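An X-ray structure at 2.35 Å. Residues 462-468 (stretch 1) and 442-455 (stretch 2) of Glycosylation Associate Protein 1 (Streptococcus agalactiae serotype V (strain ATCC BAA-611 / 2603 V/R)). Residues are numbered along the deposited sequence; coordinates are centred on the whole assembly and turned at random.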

# COMPACT_ATOMS: atom_id res chain seq x y z
N LYS A 462 -17.49 -15.50 16.21
CA LYS A 462 -18.23 -15.40 14.96
C LYS A 462 -17.32 -15.50 13.76
O LYS A 462 -17.59 -16.29 12.84
CB LYS A 462 -19.01 -14.07 14.91
CG LYS A 462 -20.17 -13.98 15.89
CD LYS A 462 -21.14 -12.88 15.47
CE LYS A 462 -22.22 -12.68 16.52
NZ LYS A 462 -22.83 -13.99 16.93
N ASN A 463 -16.23 -14.72 13.74
CA ASN A 463 -15.21 -14.80 12.70
C ASN A 463 -13.83 -14.75 13.32
O ASN A 463 -12.86 -14.39 12.64
CB ASN A 463 -15.38 -13.68 11.65
CG ASN A 463 -15.03 -12.29 12.20
OD1 ASN A 463 -15.24 -11.98 13.38
ND2 ASN A 463 -14.49 -11.45 11.32
N GLY A 464 -13.72 -15.07 14.59
CA GLY A 464 -12.44 -15.01 15.27
C GLY A 464 -12.61 -15.38 16.73
O GLY A 464 -13.70 -15.75 17.19
N TYR A 465 -11.50 -15.28 17.46
CA TYR A 465 -11.47 -15.69 18.85
C TYR A 465 -10.46 -14.83 19.58
O TYR A 465 -9.29 -14.76 19.17
CB TYR A 465 -11.13 -17.18 18.97
CG TYR A 465 -11.46 -17.79 20.31
CD1 TYR A 465 -10.64 -17.57 21.43
CD2 TYR A 465 -12.57 -18.62 20.47
CE1 TYR A 465 -10.93 -18.15 22.66
CE2 TYR A 465 -12.87 -19.21 21.71
CZ TYR A 465 -12.04 -18.97 22.79
OH TYR A 465 -12.33 -19.54 24.01
N ILE A 466 -10.91 -14.18 20.65
CA ILE A 466 -10.06 -13.31 21.46
C ILE A 466 -9.63 -14.09 22.69
O ILE A 466 -10.46 -14.49 23.52
CB ILE A 466 -10.80 -12.02 21.84
CG1 ILE A 466 -11.35 -11.34 20.58
CG2 ILE A 466 -9.87 -11.08 22.57
CD1 ILE A 466 -12.01 -10.00 20.86
N ILE A 467 -8.33 -14.32 22.82
CA ILE A 467 -7.77 -15.04 23.95
C ILE A 467 -7.30 -14.04 25.00
O ILE A 467 -6.76 -12.97 24.67
CB ILE A 467 -6.62 -15.99 23.52
CG1 ILE A 467 -5.47 -15.21 22.90
CG2 ILE A 467 -7.12 -17.03 22.52
CD1 ILE A 467 -4.26 -16.06 22.60
N GLU A 468 -7.54 -14.37 26.27
CA GLU A 468 -7.09 -13.54 27.38
C GLU A 468 -5.64 -13.83 27.73
O GLU A 468 -4.94 -12.95 28.23
CB GLU A 468 -7.97 -13.77 28.61
CG GLU A 468 -9.40 -13.25 28.47
CD GLU A 468 -10.44 -14.23 29.02
OE1 GLU A 468 -11.58 -13.80 29.30
OE2 GLU A 468 -10.11 -15.43 29.17
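Stretch 2, residues 442-455: GISSGIPQINTILT

The apolar centre of the contact is made mainly by isoleucines, with Tyr465 and Leu454 beside them. Ile450 and Tyr465 are paired across the two strands, and their CA-to-CB bonds point to the same face of the sheet. There CB of Tyr465 lies 4.3 Å from CG1 of Ile450. The tyrosine ring then leads away from stretch 2, so the packing here involves the base of that side chain. Ile450 also meets Ile467, with CG2 of Ile450 3.9 Å from CG2 of Ile467. Ile467 reaches Thr452 as well: its CG1 lies 3.6 Å from CG2 of Thr452.

The other face carries Gln449, Asn451 and Ile466. Ile466 is paired with Asn451, but the end of its side chain runs on toward the residues that follow the strand of stretch 2. Its CG2 is 3.9 Å from C of Thr452. Its CD1 is 3.8 Å from O of Ile453 and 3.9 Å from CD2 of Leu454. Ile466 has chi1 in m and chi2 in t, and CD1 ends near Leu454.

Between these two sets of side chains lies a short parallel sheet. Strand 449-451 runs beside strand 464-466 in the same direction, with 11° between their axes and a closest approach of 4.6 Å. Gly464 pairs with Gln449, Tyr465 with Ile450, and Ile466 with Asn451. The CA atoms of Tyr465 and Ile450 are 4.8 Å apart.

Four backbone hydrogen bonds hold the strands together. Stretch 1 uses the odd-numbered residues Asn463, Tyr465 and Ile467; stretch 2 uses Gln449 and Asn451. N of Gln449 donates to O of Asn463 at 3.3 Å. N of Tyr465 donates to O of Gln449 at 3.0 Å. N of Asn451 donates to O of Tyr465 at 3.2 Å. N of Ile467 donates to O of Asn451 at 2.9 Å. CA-H...O contacts add to this ladder, among them CA of Ile450 to O of Tyr465 and CA of Ile466 to O of Asn451, both at 3.2 Å.

Gly464 fits where the strands come close. Its CA is 3.1 Å from O of Gln449, and a CB at this position would clash with that oxygen.

Toward the start of stretch 2 the contact becomes more polar. A helix ends at Ser445, and Gly446 leaves helical geometry with a positive phi, which favours glycine. N of Ile447 donates to OG of Ser445 at 3.2 Å across this turn. The chain then extends through Ile447 and Pro448 into the strand. CA of Pro448 makes a CA-H...O contact of 3.3 Å with O of Asn463.

One water closes this edge. It donates to O of Ile447 at 2.4 Å, a short distance, and to O of Asn463 at 3.2 Å. It accepts from NE2 of Gln449 at 3.0 Å. Nearby, ND2 of Asn463 lies 4.2 Å from CG2 of Ile443, and OD1 of Asn463 is hydrogen-bonded elsewhere in the structure.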

# COMPACT_ATOMS: atom_id res chain seq x y z
N GLY A 442 -8.14 -10.89 6.52
CA GLY A 442 -8.99 -11.79 7.28
C GLY A 442 -10.47 -11.62 6.99
O GLY A 442 -11.12 -12.58 6.57
N ILE A 443 -11.02 -10.41 7.17
CA ILE A 443 -12.42 -10.18 6.85
C ILE A 443 -12.70 -10.29 5.36
O ILE A 443 -13.86 -10.42 4.97
CB ILE A 443 -12.93 -8.80 7.32
CG1 ILE A 443 -12.29 -7.68 6.49
CG2 ILE A 443 -12.69 -8.56 8.80
CD1 ILE A 443 -12.80 -6.28 6.87
N SER A 444 -11.67 -10.21 4.51
CA SER A 444 -11.88 -10.30 3.08
C SER A 444 -11.87 -11.74 2.59
O SER A 444 -12.40 -12.02 1.50
CB SER A 444 -10.80 -9.50 2.32
OG SER A 444 -10.93 -8.11 2.54
N SER A 445 -11.26 -12.64 3.36
CA SER A 445 -11.10 -14.04 2.99
C SER A 445 -11.99 -14.97 3.80
O SER A 445 -12.10 -16.15 3.45
CB SER A 445 -9.64 -14.46 3.20
OG SER A 445 -9.33 -14.35 4.58
N GLY A 446 -12.62 -14.48 4.86
CA GLY A 446 -13.33 -15.34 5.77
C GLY A 446 -12.45 -16.12 6.71
O GLY A 446 -12.99 -16.78 7.60
N ILE A 447 -11.14 -16.10 6.53
CA ILE A 447 -10.25 -16.81 7.44
C ILE A 447 -10.42 -16.24 8.85
O ILE A 447 -10.36 -15.01 9.03
CB ILE A 447 -8.79 -16.71 6.98
CG1 ILE A 447 -8.63 -17.25 5.55
CG2 ILE A 447 -7.85 -17.42 7.95
CD1 ILE A 447 -7.19 -17.23 5.04
N PRO A 448 -10.67 -17.08 9.86
CA PRO A 448 -10.88 -16.55 11.22
C PRO A 448 -9.56 -16.12 11.86
O PRO A 448 -8.50 -16.68 11.58
CB PRO A 448 -11.50 -17.75 11.96
CG PRO A 448 -10.87 -18.97 11.27
CD PRO A 448 -10.75 -18.55 9.80
N GLN A 449 -9.65 -15.11 12.73
CA GLN A 449 -8.47 -14.50 13.33
C GLN A 449 -8.45 -14.65 14.84
O GLN A 449 -9.45 -14.39 15.51
CB GLN A 449 -8.40 -13.00 13.01
CG GLN A 449 -8.41 -12.69 11.56
CD GLN A 449 -8.70 -11.22 11.33
OE1 GLN A 449 -7.90 -10.35 11.67
NE2 GLN A 449 -9.87 -10.95 10.78
N ILE A 450 -7.29 -14.99 15.39
CA ILE A 450 -7.12 -15.03 16.84
C ILE A 450 -6.29 -13.82 17.27
O ILE A 450 -5.14 -13.67 16.85
CB ILE A 450 -6.45 -16.34 17.31
CG1 ILE A 450 -7.32 -17.55 16.98
CG2 ILE A 450 -6.18 -16.26 18.82
CD1 ILE A 450 -6.68 -18.88 17.35
N ASN A 451 -6.88 -12.98 18.12
CA ASN A 451 -6.24 -11.79 18.67
C ASN A 451 -6.26 -11.87 20.20
O ASN A 451 -7.00 -12.66 20.79
CB ASN A 451 -6.94 -10.51 18.18
CG ASN A 451 -7.14 -10.47 16.66
OD1 ASN A 451 -8.24 -10.28 16.17
ND2 ASN A 451 -6.05 -10.66 15.91
N THR A 452 -5.44 -11.05 20.84
CA THR A 452 -5.54 -10.85 22.29
C THR A 452 -6.27 -9.57 22.65
O THR A 452 -6.37 -9.24 23.84
CB THR A 452 -4.16 -10.82 22.94
OG1 THR A 452 -3.34 -9.86 22.26
CG2 THR A 452 -3.52 -12.17 22.89
N ILE A 453 -6.76 -8.80 21.67
CA ILE A 453 -7.41 -7.53 21.93
C ILE A 453 -8.67 -7.45 21.08
O ILE A 453 -8.81 -8.14 20.07
CB ILE A 453 -6.50 -6.33 21.61
CG1 ILE A 453 -6.39 -6.15 20.09
CG2 ILE A 453 -5.12 -6.54 22.21
CD1 ILE A 453 -5.47 -5.04 19.67
N LEU A 454 -9.59 -6.60 21.51
CA LEU A 454 -10.76 -6.30 20.71
C LEU A 454 -10.37 -5.36 19.58
O LEU A 454 -9.58 -4.43 19.75
CB LEU A 454 -11.86 -5.66 21.56
CG LEU A 454 -13.23 -5.42 20.91
CD1 LEU A 454 -13.32 -4.06 20.17
CD2 LEU A 454 -13.61 -6.59 19.98
N THR A 455 -10.93 -5.63 18.41
CA THR A 455 -10.71 -4.84 17.21
C THR A 455 -12.06 -4.68 16.54
O THR A 455 -13.00 -5.44 16.81
CB THR A 455 -9.71 -5.51 16.24
OG1 THR A 455 -10.29 -6.71 15.71
CG2 THR A 455 -8.40 -5.88 16.97
O HOH W 1 -11.65 -13.16 9.96